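Local atomic coordinates of protocadherin gamma-B3 (Homo sapiens, PDB entry 5K8R), a protein that probably mediates calcium-dependent cell adhesion and may help establish and maintain specific neuronal connections in the brain, here as its first four extracellular cadherin repeats. Residues I60-I65 with P130-N135; D95-P100 with P190-T195; P101-N106 with E125-P130; Y141-P146 with H179-A184; P146-I151 with P162-K167. All coordinates share one frame; numbering follows the deposited sequence.

Overall arrangement
Contacts 1 and 2 both lie at the junction of the first two cadherin repeats and touch the same three calcium ions. Contact 1 is partly buried and works through carboxylates sharing metal; contact 2 is a surface contact, where an arginine lies against the linker. Contact 3 shares Pro130 with contact 1 and the calcium ion of chain B with both, but is joined chiefly by a backbone bridge. Contacts 4 and 5, centres about 9 Å apart, leave the metals behind: each pairs antiparallel strands of repeat 2, one in each sheet of the sandwich. Leucines from both meet in the core, while the outer faces mix polar and apolar side chains, such as Thr183, Ser149 and Ile151.

Contact 1: I60-I65 with P130-N135. With CA (calcium ion), chain D; CA (calcium ion), chain B; CA (calcium ion), chain C.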
# COMPACT_ATOMS: atom_id res chain seq x y z
N ILE A 60 17.52 51.26 19.25
CA ILE A 60 18.53 50.54 18.49
C ILE A 60 18.28 49.04 18.63
O ILE A 60 18.74 48.40 19.58
CB ILE A 60 19.95 50.91 18.95
CG1 ILE A 60 20.17 52.42 18.82
CG2 ILE A 60 21.00 50.15 18.14
CD1 ILE A 60 21.55 52.87 19.24
N ASP A 61 17.53 48.48 17.69
CA ASP A 61 17.21 47.05 17.68
C ASP A 61 18.22 46.33 16.80
O ASP A 61 18.23 46.51 15.58
CB ASP A 61 15.78 46.82 17.19
CG ASP A 61 15.44 45.35 17.05
OD1 ASP A 61 16.02 44.52 17.79
OD2 ASP A 61 14.60 45.01 16.19
N ARG A 62 19.07 45.51 17.42
CA ARG A 62 20.11 44.82 16.66
C ARG A 62 19.52 43.82 15.67
O ARG A 62 20.11 43.59 14.61
CB ARG A 62 21.07 44.11 17.61
CG ARG A 62 22.34 43.59 16.94
CD ARG A 62 22.80 42.29 17.57
NE ARG A 62 21.78 41.25 17.46
CZ ARG A 62 21.60 40.50 16.38
NH1 ARG A 62 22.37 40.67 15.31
NH2 ARG A 62 20.65 39.58 16.37
N GLU A 63 18.37 43.23 15.99
CA GLU A 63 17.75 42.28 15.08
C GLU A 63 17.30 42.95 13.79
O GLU A 63 17.44 42.38 12.71
CB GLU A 63 16.57 41.58 15.76
CG GLU A 63 16.96 40.41 16.65
CD GLU A 63 17.71 40.84 17.90
OE1 GLU A 63 17.26 41.79 18.56
OE2 GLU A 63 18.75 40.22 18.20
N GLU A 64 16.77 44.17 13.89
CA GLU A 64 16.31 44.87 12.70
C GLU A 64 17.46 45.51 11.93
O GLU A 64 17.36 45.69 10.71
CB GLU A 64 15.28 45.93 13.09
CG GLU A 64 14.58 46.58 11.91
CD GLU A 64 13.54 47.60 12.34
OE1 GLU A 64 13.44 47.87 13.56
OE2 GLU A 64 12.83 48.14 11.46
N ILE A 65 18.56 45.84 12.62
CA ILE A 65 19.67 46.52 11.97
C ILE A 65 20.60 45.53 11.29
O ILE A 65 20.91 45.66 10.10
CB ILE A 65 20.43 47.39 13.00
CG1 ILE A 65 19.52 48.51 13.52
CG2 ILE A 65 21.69 47.96 12.38
CD1 ILE A 65 20.12 49.28 14.67
N PRO A 130 15.87 35.00 16.28
CA PRO A 130 16.49 36.14 15.60
C PRO A 130 17.72 36.69 16.31
O PRO A 130 18.40 37.56 15.75
CB PRO A 130 15.37 37.18 15.56
CG PRO A 130 14.49 36.82 16.70
CD PRO A 130 14.54 35.33 16.82
N ASP A 131 18.02 36.22 17.52
CA ASP A 131 19.24 36.63 18.20
C ASP A 131 20.46 35.97 17.55
O ASP A 131 20.35 35.22 16.58
CB ASP A 131 19.15 36.29 19.69
CG ASP A 131 18.04 37.04 20.40
OD1 ASP A 131 17.73 38.18 19.99
OD2 ASP A 131 17.47 36.48 21.37
N VAL A 132 21.64 36.27 18.09
CA VAL A 132 22.89 35.73 17.59
C VAL A 132 23.73 35.25 18.78
O VAL A 132 23.42 35.52 19.94
CB VAL A 132 23.68 36.75 16.75
CG1 VAL A 132 22.97 37.02 15.43
CG2 VAL A 132 23.88 38.04 17.53
N GLY A 133 24.79 34.52 18.46
CA GLY A 133 25.67 34.00 19.50
C GLY A 133 24.97 32.95 20.34
O GLY A 133 24.19 32.13 19.84
N VAL A 134 25.24 32.98 21.65
CA VAL A 134 24.61 32.03 22.56
C VAL A 134 23.14 32.36 22.77
O VAL A 134 22.37 31.49 23.20
CB VAL A 134 25.35 32.00 23.91
CG1 VAL A 134 26.78 31.53 23.72
CG2 VAL A 134 25.32 33.38 24.56
N ASN A 135 22.72 33.59 22.47
CA ASN A 135 21.32 33.96 22.64
C ASN A 135 20.40 33.25 21.66
O ASN A 135 19.18 33.21 21.88
CB ASN A 135 21.16 35.48 22.52
CG ASN A 135 21.98 36.24 23.54
OD1 ASN A 135 22.30 35.72 24.61
ND2 ASN A 135 22.33 37.48 23.21
CA CA D . 18.64 40.38 20.59
CA CA B . 16.96 34.10 21.98
CA CA C . 16.24 43.50 19.97
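Glu63 and Asp131 reach each other through a shared calcium ion at the junction of cadherin repeats 1 and 2. Asp61-Arg62-Glu63 is the DRE motif of the first repeat, and Asp131 closes the Asp-X-Asp motif of the second. Metal bonds dominate. Glu63 grips the calcium ion of chain D with both carboxylate oxygens, and its OE1 also binds the ion of chain C, where Asp61 OD1 joins it. Asp131 bridges in the other direction: OD1 takes the ion of chain D at 2.5 Å and OD2 the ion of chain B, which Asn135 O also binds. Side by side on the shared ion, Glu63 OE2 and Asp131 OD1 are 2.9 Å apart with their carboxylate planes 74° to each other; the calcium probably offsets the repulsion between them. Glu9, Asp95, Ile96 and Asp98 complete this site.

Charge pairing comes next. The bent Arg62 chain reaches out toward Val132, and on the way NH2 makes a salt bridge to Glu63 OE2 at 2.7 Å from above the carboxylate plane, which may draw negative charge from a ligand already on calcium. Asp61 caps the helix 62-65, its OD1 accepting from Glu63 N at 3.2 Å. Packing contacts are few: Glu63 CG lies 3.8 Å from Pro130 CB. Over the centre of one face of the Arg62 guanidinium sits Val132 CG2, 3.5 Å from Arg62 CZ.

Contact 2: D95-P100 with P190-T195; sequences DINDNP and PSRSCT. With CA (calcium ion), chain D; CA (calcium ion), chain B; CA (calcium ion), chain C.
Arg192 lies along the linker residues Asn97 to Pro100, the last four residues of a segment that carries the Asp-X-Asn-Asp-Asn calcium motif joining cadherin repeats 1 and 2. Asp95 OD1 and Ile96 O open the motif by binding the calcium ion of chain D. Asn97, the centre of an inverse gamma turn, has CG anti to its backbone N (chi1 -171°), and its amide works in two directions. OD1 binds the calcium ion of chain B at 2.4 Å, while ND2 makes a short but poorly angled, weak hydrogen bond of 2.6 Å to Pro190 O. Asp98, its CB directed away from 190-195, spans two ions, OD1 on that of chain D and OD2 on that of chain C. Its CA lies over one face of the guanidinium, 3.9 Å from Arg192 NH1. Asn99 O supplies another ligand to the ion of chain B at 2.4 Å. At Pro100 the packing is aliphatic: Arg192 CD comes to 3.6 Å from Pro100 N, and Pro100 CB meets Arg192 CB at 3.9 Å. An alanine in place of Arg192 would probably open a gap, leaving the backbone around Asp98 and Asn99 without the guanidinium and CD that cover it. Through its backbone Arg192 pairs with Asp186 and Cys194 with Ala184, as strand 193-203 runs beside strand 177-186 and the Cys194 side chain touches Pro101 and Phe103.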
# COMPACT_ATOMS: atom_id res chain seq x y z
N ASP A 95 24.51 42.18 21.40
CA ASP A 95 23.24 41.47 21.36
C ASP A 95 22.80 41.07 22.76
O ASP A 95 23.61 40.61 23.58
CB ASP A 95 23.36 40.22 20.48
CG ASP A 95 22.05 39.45 20.39
OD1 ASP A 95 20.99 40.08 20.17
OD2 ASP A 95 22.08 38.21 20.53
N ILE A 96 21.51 41.26 23.04
CA ILE A 96 20.90 40.79 24.27
C ILE A 96 19.85 39.74 23.91
O ILE A 96 19.33 39.70 22.79
CB ILE A 96 20.26 41.93 25.09
CG1 ILE A 96 19.09 42.56 24.33
CG2 ILE A 96 21.31 42.98 25.43
CD1 ILE A 96 18.42 43.69 25.08
N ASN A 97 19.55 38.87 24.87
CA ASN A 97 18.59 37.78 24.66
C ASN A 97 17.19 38.30 24.97
O ASN A 97 16.59 38.00 26.00
CB ASN A 97 18.95 36.58 25.52
CG ASN A 97 18.12 35.36 25.17
OD1 ASN A 97 17.75 35.15 24.02
ND2 ASN A 97 17.81 34.55 26.18
N ASP A 98 16.66 39.10 24.04
CA ASP A 98 15.33 39.66 24.17
C ASP A 98 14.33 39.05 23.19
O ASP A 98 13.24 39.60 23.00
CB ASP A 98 15.38 41.18 24.00
CG ASP A 98 15.97 41.60 22.66
OD1 ASP A 98 16.70 40.79 22.06
OD2 ASP A 98 15.69 42.73 22.22
N ASN A 99 14.68 37.92 22.57
CA ASN A 99 13.80 37.24 21.64
C ASN A 99 13.76 35.76 21.99
O ASN A 99 14.82 35.13 22.15
CB ASN A 99 14.28 37.42 20.19
CG ASN A 99 14.02 38.82 19.67
OD1 ASN A 99 14.95 39.56 19.37
ND2 ASN A 99 12.74 39.18 19.55
N PRO A 100 12.58 35.17 22.13
CA PRO A 100 12.49 33.74 22.42
C PRO A 100 12.61 32.93 21.14
O PRO A 100 12.38 33.46 20.04
CB PRO A 100 11.10 33.60 23.04
CG PRO A 100 10.30 34.65 22.35
CD PRO A 100 11.25 35.81 22.11
N PRO A 190 17.97 36.38 30.27
CA PRO A 190 17.60 35.09 30.86
C PRO A 190 17.22 34.05 29.81
O PRO A 190 17.09 34.39 28.63
CB PRO A 190 16.39 35.44 31.72
CG PRO A 190 15.74 36.57 30.98
CD PRO A 190 16.87 37.36 30.36
N SER A 191 17.06 32.80 30.23
CA SER A 191 16.72 31.74 29.30
C SER A 191 15.30 31.93 28.78
O SER A 191 14.37 32.19 29.56
CB SER A 191 16.86 30.38 29.97
OG SER A 191 18.21 30.12 30.32
N ARG A 192 15.13 31.80 27.47
CA ARG A 192 13.83 31.86 26.83
C ARG A 192 13.58 30.55 26.09
O ARG A 192 14.51 29.96 25.53
CB ARG A 192 13.73 33.05 25.87
CG ARG A 192 13.67 34.40 26.57
CD ARG A 192 13.65 35.54 25.57
NE ARG A 192 12.82 36.65 26.04
CZ ARG A 192 13.24 37.60 26.87
NH1 ARG A 192 14.48 37.58 27.34
NH2 ARG A 192 12.42 38.57 27.24
N SER A 193 12.33 30.10 26.09
CA SER A 193 11.99 28.80 25.54
C SER A 193 10.67 28.88 24.78
O SER A 193 9.94 29.87 24.87
CB SER A 193 11.90 27.74 26.65
OG SER A 193 10.87 28.05 27.57
N CYS A 194 10.37 27.82 24.04
CA CYS A 194 9.09 27.68 23.36
C CYS A 194 8.80 26.20 23.18
O CYS A 194 9.70 25.36 23.21
CB CYS A 194 9.08 28.40 22.00
SG CYS A 194 10.15 27.64 20.76
N THR A 195 7.52 25.88 22.97
CA THR A 195 7.08 24.51 22.87
C THR A 195 6.28 24.30 21.59
O THR A 195 5.59 25.21 21.11
CB THR A 195 6.22 24.09 24.08
OG1 THR A 195 5.14 25.02 24.24
CG2 THR A 195 7.07 24.07 25.34
CA CA D . 18.64 40.38 20.59
CA CA B . 16.96 34.10 21.98
CA CA C . 16.24 43.50 19.97

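Contact 3: P101-N106 with E125-P130. With CA (calcium ion), chain B.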
# COMPACT_ATOMS: atom_id res chain seq x y z
N PRO A 101 12.97 31.66 21.24
CA PRO A 101 12.90 30.79 20.06
C PRO A 101 11.46 30.59 19.62
O PRO A 101 10.51 30.87 20.35
CB PRO A 101 13.53 29.47 20.54
CG PRO A 101 13.35 29.50 22.03
CD PRO A 101 13.47 30.94 22.42
N THR A 102 11.31 30.09 18.39
CA THR A 102 9.98 29.90 17.84
C THR A 102 9.98 28.72 16.87
O THR A 102 10.98 28.46 16.19
CB THR A 102 9.48 31.16 17.12
OG1 THR A 102 8.26 30.87 16.43
CG2 THR A 102 10.52 31.65 16.12
N PHE A 103 8.87 28.00 16.84
CA PHE A 103 8.62 26.96 15.85
C PHE A 103 7.65 27.48 14.80
O PHE A 103 6.88 28.42 15.02
CB PHE A 103 8.05 25.70 16.51
CG PHE A 103 9.07 24.91 17.29
CD1 PHE A 103 9.17 25.05 18.66
CD2 PHE A 103 9.93 24.04 16.64
CE1 PHE A 103 10.10 24.33 19.38
CE2 PHE A 103 10.86 23.31 17.36
CZ PHE A 103 10.95 23.45 18.73
N SER A 104 7.69 26.85 13.62
CA SER A 104 6.86 27.31 12.51
C SER A 104 5.38 27.13 12.82
O SER A 104 4.56 27.99 12.49
CB SER A 104 7.24 26.56 11.23
OG SER A 104 8.59 26.79 10.88
N GLN A 105 5.01 26.01 13.45
CA GLN A 105 3.63 25.74 13.79
C GLN A 105 3.56 25.12 15.18
O GLN A 105 4.49 24.44 15.62
CB GLN A 105 2.96 24.82 12.76
CG GLN A 105 3.73 23.55 12.47
CD GLN A 105 3.11 22.75 11.34
OE1 GLN A 105 2.15 23.19 10.70
NE2 GLN A 105 3.65 21.56 11.09
N ASN A 106 2.44 25.36 15.86
CA ASN A 106 2.28 24.86 17.22
C ASN A 106 2.12 23.34 17.25
O ASN A 106 2.60 22.68 18.17
CB ASN A 106 1.09 25.54 17.89
CG ASN A 106 1.24 27.05 17.96
OD1 ASN A 106 0.37 27.78 17.49
ND2 ASN A 106 2.33 27.51 18.55
N GLU A 125 11.70 19.57 12.75
CA GLU A 125 11.95 20.97 12.41
C GLU A 125 12.64 21.67 13.57
O GLU A 125 12.20 21.58 14.72
CB GLU A 125 10.65 21.68 12.06
CG GLU A 125 10.83 23.16 11.77
CD GLU A 125 9.61 23.78 11.13
OE1 GLU A 125 8.50 23.24 11.31
OE2 GLU A 125 9.77 24.81 10.44
N SER A 126 13.73 22.37 13.27
CA SER A 126 14.47 23.09 14.29
C SER A 126 13.79 24.41 14.62
O SER A 126 12.98 24.94 13.84
CB SER A 126 15.91 23.33 13.83
OG SER A 126 16.67 23.96 14.85
N ALA A 127 14.11 24.95 15.79
CA ALA A 127 13.58 26.23 16.20
C ALA A 127 14.41 27.37 15.62
O ALA A 127 15.59 27.21 15.30
CB ALA A 127 13.54 26.34 17.73
N GLN A 128 13.77 28.53 15.47
CA GLN A 128 14.43 29.72 14.95
C GLN A 128 14.49 30.79 16.02
O GLN A 128 13.61 30.89 16.88
CB GLN A 128 13.70 30.26 13.71
CG GLN A 128 13.78 29.34 12.50
CD GLN A 128 13.23 29.98 11.25
OE1 GLN A 128 12.74 31.11 11.28
NE2 GLN A 128 13.30 29.26 10.13
N ASP A 129 15.54 31.60 15.97
CA ASP A 129 15.79 32.63 16.96
C ASP A 129 16.49 33.81 16.30
O ASP A 129 17.61 33.66 15.80
CB ASP A 129 16.63 32.07 18.11
CG ASP A 129 16.55 32.93 19.37
OD1 ASP A 129 16.67 34.16 19.26
OD2 ASP A 129 16.38 32.35 20.46
N PRO A 130 15.87 35.00 16.28
CA PRO A 130 16.49 36.14 15.60
C PRO A 130 17.72 36.69 16.31
O PRO A 130 18.40 37.56 15.75
CB PRO A 130 15.37 37.18 15.56
CG PRO A 130 14.49 36.82 16.70
CD PRO A 130 14.54 35.33 16.82
CA CA B . 16.96 34.10 21.98
O HOH W 1 7.10 23.86 13.81
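Thr102 and Gln128 form a single antiparallel bridge, a hydrogen-bonded pair, where 101-106 leads the linker into strand 107-113 of the repeat 2 sandwich, and the tight part of the contact gathers round it. Thr102 N gives to Gln128 O at 2.9 Å, and the return bond from Gln128 N to Thr102 O is equally short and nearly straight (173°). Phe103 lays one face of its ring on Ala127 CB, a CH-pi contact 4.1 Å from the centroid and 17° off the normal. Glu125 O meets the same ring at its edge, in plane, 3.4 Å from Phe103 CE2. Leu182, Ala184 and Cys194 of the adjoining strands pack against this apolar patch.

The other end is looser and polar. Extended beyond CG, Glu125 reaches Ser104, where the modelled distance from Ser104 OG to Glu125 OE2 is too short to be trusted. A water joins the other carboxylate oxygen, donating to Glu125 OE1 at 2.9 Å and accepting from Gln105 N. Ser126 N bonds to Asn253 OD1 of the second subunit, while Ser126 OG is held by Tyr140.

The bridge lies one residue from Asp129, whose carboxylate binds the calcium ion of chain B with both oxygens and also has Gln138 as a partner. Main-chain bonds, indifferent to side-chain identity, thus join the segments beside a metal ligand, whereas at the Glu125 end a water links them.

Contact 4: Y141-P146 with H179-A184; sequences YLSPDP and HLVLTA
Tyr141 and Thr183 pair through two backbone hydrogen bonds, Tyr141 N to Thr183 O and Thr183 N to Tyr141 O, each 2.9 Å long. A third and straighter bond runs from Ser143 N to Val181 O at 3.0 Å (170°), so the ladder continues just past the end of strand 138-142. A water on this face ties the rungs together: it donates to Tyr141 O at 2.9 Å and weakly to Val181 O, and lies 2.6 Å from Thr183 OG1, with Ser143 OG as a longer partner. Beside it Ser143 OG rests 3.3 Å from Val181 CB.

Leu142 and Leu182, the non-hydrogen-bonded pair, point to the opposite face. With CG anti to the backbone N (chi1 -177°), Leu142 places CD1 3.9 Å from Leu180 CB, while Leu150 packs against both Leu142 and Leu182. Farther along, the Asp145 side chain crosses Leu180 at about a right angle, OD2 being 3.3 Å from Leu180 CD2. Asp145 OD1 is taken by His147 N.

Here the C strand lies at the edge of its sheet and pairs with the F strand, the arrangement of the A'GFC sheet in the cadherin Greek-key beta sandwich.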
# COMPACT_ATOMS: atom_id res chain seq x y z
N TYR A 141 14.55 19.54 24.07
CA TYR A 141 14.17 18.52 25.04
C TYR A 141 12.83 17.94 24.63
O TYR A 141 11.89 18.68 24.32
CB TYR A 141 14.07 19.10 26.46
CG TYR A 141 15.34 19.77 26.95
CD1 TYR A 141 16.31 19.03 27.62
CD2 TYR A 141 15.55 21.12 26.76
CE1 TYR A 141 17.47 19.63 28.07
CE2 TYR A 141 16.71 21.73 27.22
CZ TYR A 141 17.66 20.98 27.87
OH TYR A 141 18.81 21.58 28.33
N LEU A 142 12.74 16.61 24.64
CA LEU A 142 11.50 15.91 24.36
C LEU A 142 10.91 15.38 25.66
O LEU A 142 11.64 14.79 26.47
CB LEU A 142 11.72 14.75 23.38
CG LEU A 142 10.48 13.97 22.96
CD1 LEU A 142 9.66 14.77 21.95
CD2 LEU A 142 10.85 12.60 22.40
N SER A 143 9.62 15.59 25.86
CA SER A 143 8.96 15.07 27.04
C SER A 143 9.00 13.54 27.02
O SER A 143 8.91 12.94 25.94
CB SER A 143 7.51 15.56 27.11
OG SER A 143 7.47 16.97 27.18
N PRO A 144 9.15 12.89 28.17
CA PRO A 144 9.30 11.43 28.19
C PRO A 144 8.10 10.73 27.57
O PRO A 144 6.94 11.04 27.87
CB PRO A 144 9.43 11.11 29.68
CG PRO A 144 9.95 12.36 30.29
CD PRO A 144 9.33 13.48 29.51
N ASP A 145 8.38 9.78 26.68
CA ASP A 145 7.37 8.97 26.01
C ASP A 145 7.89 7.54 25.91
O ASP A 145 9.08 7.34 25.64
CB ASP A 145 7.06 9.51 24.60
CG ASP A 145 5.86 8.83 23.97
OD1 ASP A 145 6.06 7.77 23.33
OD2 ASP A 145 4.73 9.34 24.11
N PRO A 146 7.03 6.55 26.13
CA PRO A 146 7.51 5.15 26.12
C PRO A 146 8.00 4.67 24.77
O PRO A 146 8.77 3.71 24.72
CB PRO A 146 6.28 4.35 26.58
CG PRO A 146 5.40 5.35 27.27
CD PRO A 146 5.62 6.65 26.55
N HIS A 179 1.24 11.54 21.09
CA HIS A 179 1.30 12.99 21.25
C HIS A 179 2.56 13.34 22.03
O HIS A 179 2.66 13.08 23.23
CB HIS A 179 0.05 13.50 21.96
CG HIS A 179 -1.22 13.22 21.21
ND1 HIS A 179 -1.70 14.06 20.23
CD2 HIS A 179 -2.10 12.20 21.29
CE1 HIS A 179 -2.82 13.57 19.73
NE2 HIS A 179 -3.09 12.44 20.36
N LEU A 180 3.52 13.96 21.34
CA LEU A 180 4.81 14.32 21.90
C LEU A 180 4.90 15.84 22.06
O LEU A 180 4.21 16.60 21.38
CB LEU A 180 5.96 13.82 21.02
CG LEU A 180 5.86 12.38 20.53
CD1 LEU A 180 7.05 12.03 19.65
CD2 LEU A 180 5.76 11.42 21.71
N VAL A 181 5.77 16.26 22.98
CA VAL A 181 6.00 17.67 23.27
C VAL A 181 7.49 17.95 23.11
O VAL A 181 8.33 17.23 23.68
CB VAL A 181 5.52 18.05 24.68
CG1 VAL A 181 5.74 19.53 24.94
CG2 VAL A 181 4.05 17.68 24.86
N LEU A 182 7.82 18.99 22.38
CA LEU A 182 9.17 19.40 22.14
C LEU A 182 9.38 20.80 22.64
O LEU A 182 8.61 21.68 22.38
CB LEU A 182 9.44 19.35 20.65
CG LEU A 182 10.74 19.78 20.03
CD1 LEU A 182 11.85 18.90 20.52
CD2 LEU A 182 10.72 19.80 18.54
N THR A 183 10.46 21.02 23.36
CA THR A 183 10.77 22.32 23.93
C THR A 183 12.16 22.76 23.48
O THR A 183 13.09 21.95 23.42
CB THR A 183 10.71 22.28 25.47
OG1 THR A 183 9.42 21.80 25.88
CG2 THR A 183 10.94 23.66 26.06
N ALA A 184 12.28 24.04 23.15
CA ALA A 184 13.55 24.64 22.76
C ALA A 184 13.87 25.78 23.72
O ALA A 184 13.07 26.70 23.89
CB ALA A 184 13.50 25.16 21.32
O HOH W 2 9.61 19.20 26.08

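Contact 5: P146-I151 with P162-K167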
# COMPACT_ATOMS: atom_id res chain seq x y z
N PRO A 146 7.03 6.55 26.13
CA PRO A 146 7.51 5.15 26.12
C PRO A 146 8.00 4.67 24.77
O PRO A 146 8.77 3.71 24.72
CB PRO A 146 6.28 4.35 26.58
CG PRO A 146 5.40 5.35 27.27
CD PRO A 146 5.62 6.65 26.55
N HIS A 147 7.59 5.31 23.67
CA HIS A 147 7.96 4.85 22.34
C HIS A 147 9.02 5.69 21.66
O HIS A 147 9.82 5.14 20.88
CB HIS A 147 6.72 4.80 21.43
CG HIS A 147 5.75 3.72 21.78
ND1 HIS A 147 4.85 3.84 22.82
CD2 HIS A 147 5.54 2.50 21.23
CE1 HIS A 147 4.12 2.74 22.89
NE2 HIS A 147 4.52 1.91 21.94
N PHE A 148 9.07 6.99 21.91
CA PHE A 148 9.97 7.89 21.21
C PHE A 148 10.90 8.59 22.18
O PHE A 148 10.50 8.99 23.28
CB PHE A 148 9.19 8.95 20.41
CG PHE A 148 8.36 8.37 19.30
CD1 PHE A 148 8.89 8.23 18.03
CD2 PHE A 148 7.05 7.98 19.52
CE1 PHE A 148 8.13 7.71 17.00
CE2 PHE A 148 6.29 7.45 18.50
CZ PHE A 148 6.83 7.32 17.24
N SER A 149 12.15 8.74 21.76
CA SER A 149 13.14 9.58 22.43
C SER A 149 13.66 10.61 21.43
O SER A 149 13.21 10.67 20.28
CB SER A 149 14.29 8.74 23.00
OG SER A 149 13.85 7.98 24.12
N LEU A 150 14.61 11.42 21.87
CA LEU A 150 15.17 12.48 21.04
C LEU A 150 16.69 12.44 21.12
O LEU A 150 17.26 12.27 22.20
CB LEU A 150 14.65 13.85 21.47
CG LEU A 150 15.09 15.08 20.66
CD1 LEU A 150 13.93 16.04 20.48
CD2 LEU A 150 16.25 15.79 21.35
N ILE A 151 17.34 12.59 19.97
CA ILE A 151 18.78 12.78 19.89
C ILE A 151 19.03 14.19 19.38
O ILE A 151 18.28 14.70 18.55
CB ILE A 151 19.46 11.72 19.00
CG1 ILE A 151 18.99 11.85 17.55
CG2 ILE A 151 19.17 10.33 19.52
CD1 ILE A 151 19.63 10.84 16.61
N PRO A 162 17.43 18.89 16.35
CA PRO A 162 16.96 17.65 16.98
C PRO A 162 16.50 16.60 15.97
O PRO A 162 16.18 16.92 14.82
CB PRO A 162 15.80 18.13 17.84
CG PRO A 162 15.20 19.24 17.03
CD PRO A 162 16.35 19.89 16.26
N GLU A 163 16.47 15.35 16.41
CA GLU A 163 15.95 14.24 15.62
C GLU A 163 15.17 13.31 16.53
O GLU A 163 15.62 13.01 17.65
CB GLU A 163 17.07 13.46 14.91
CG GLU A 163 17.70 14.19 13.73
CD GLU A 163 18.78 13.36 13.06
OE1 GLU A 163 19.30 12.42 13.70
OE2 GLU A 163 19.11 13.65 11.89
N LEU A 164 14.02 12.86 16.06
CA LEU A 164 13.21 11.91 16.80
C LEU A 164 13.72 10.50 16.54
O LEU A 164 14.03 10.14 15.40
CB LEU A 164 11.74 12.03 16.39
CG LEU A 164 10.69 11.43 17.32
CD1 LEU A 164 10.68 12.16 18.65
CD2 LEU A 164 9.32 11.49 16.66
N VAL A 165 13.81 9.69 17.60
CA VAL A 165 14.32 8.33 17.48
C VAL A 165 13.30 7.37 18.09
O VAL A 165 12.71 7.65 19.14
CB VAL A 165 15.70 8.18 18.15
CG1 VAL A 165 15.66 8.56 19.62
CG2 VAL A 165 16.23 6.76 17.98
N LEU A 166 13.10 6.24 17.42
CA LEU A 166 12.16 5.22 17.86
C LEU A 166 12.90 4.19 18.70
O LEU A 166 13.83 3.53 18.21
CB LEU A 166 11.50 4.55 16.65
CG LEU A 166 10.36 3.57 16.93
CD1 LEU A 166 9.10 4.32 17.32
CD2 LEU A 166 10.11 2.68 15.72
N LYS A 167 12.50 4.05 19.96
CA LYS A 167 13.12 3.08 20.86
C LYS A 167 12.24 1.87 21.14
O LYS A 167 12.74 0.88 21.69
CB LYS A 167 13.51 3.75 22.19
CG LYS A 167 12.35 4.38 22.93
CD LYS A 167 12.81 4.94 24.27
CE LYS A 167 11.66 5.58 25.03
NZ LYS A 167 12.10 6.13 26.34
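The Phe148 ring carries Leu166 CD1 over one face, a CH-pi contact 4.0 Å from the centroid and 28° off the normal. Leu164 CD2 comes to the same ring obliquely, 3.6 Å from Phe148 CD1. Phe148, Leu164 and Leu166 belong to the D-E hairpin of the second cadherin repeat, whose sheet is completed by strand 121-123. The other aromatic group, His147, meets the ring of His178. Phe148, Leu150, Leu164 and Leu166 line the inner face, where Leu180 packs on Phe148 and Leu164, and Leu182 on Leu150. An alanine at Phe148 would probably leave a gap in this core, Leu164 CD2 and Leu166 CD1 losing the ring they rest on.

Two reciprocal pairs of backbone bonds hold the strands, Ser149 with Val165 and Ile151 with Glu163, each bond 2.9 Å between N and O. Lys167 N extends the ladder to His147 O at 3.0 Å. On the outer face Ile151 CG2 meets Val165 CG1 at 3.9 Å, and Ile151 CD1 reaches the Glu163 carboxylate. Beyond them the extended Lys167 chain runs past Ser149, its CD 3.2 Å from Ser149 OG, and ends in a weak hydrogen bond of 3.4 Å from Lys167 NZ to that OG.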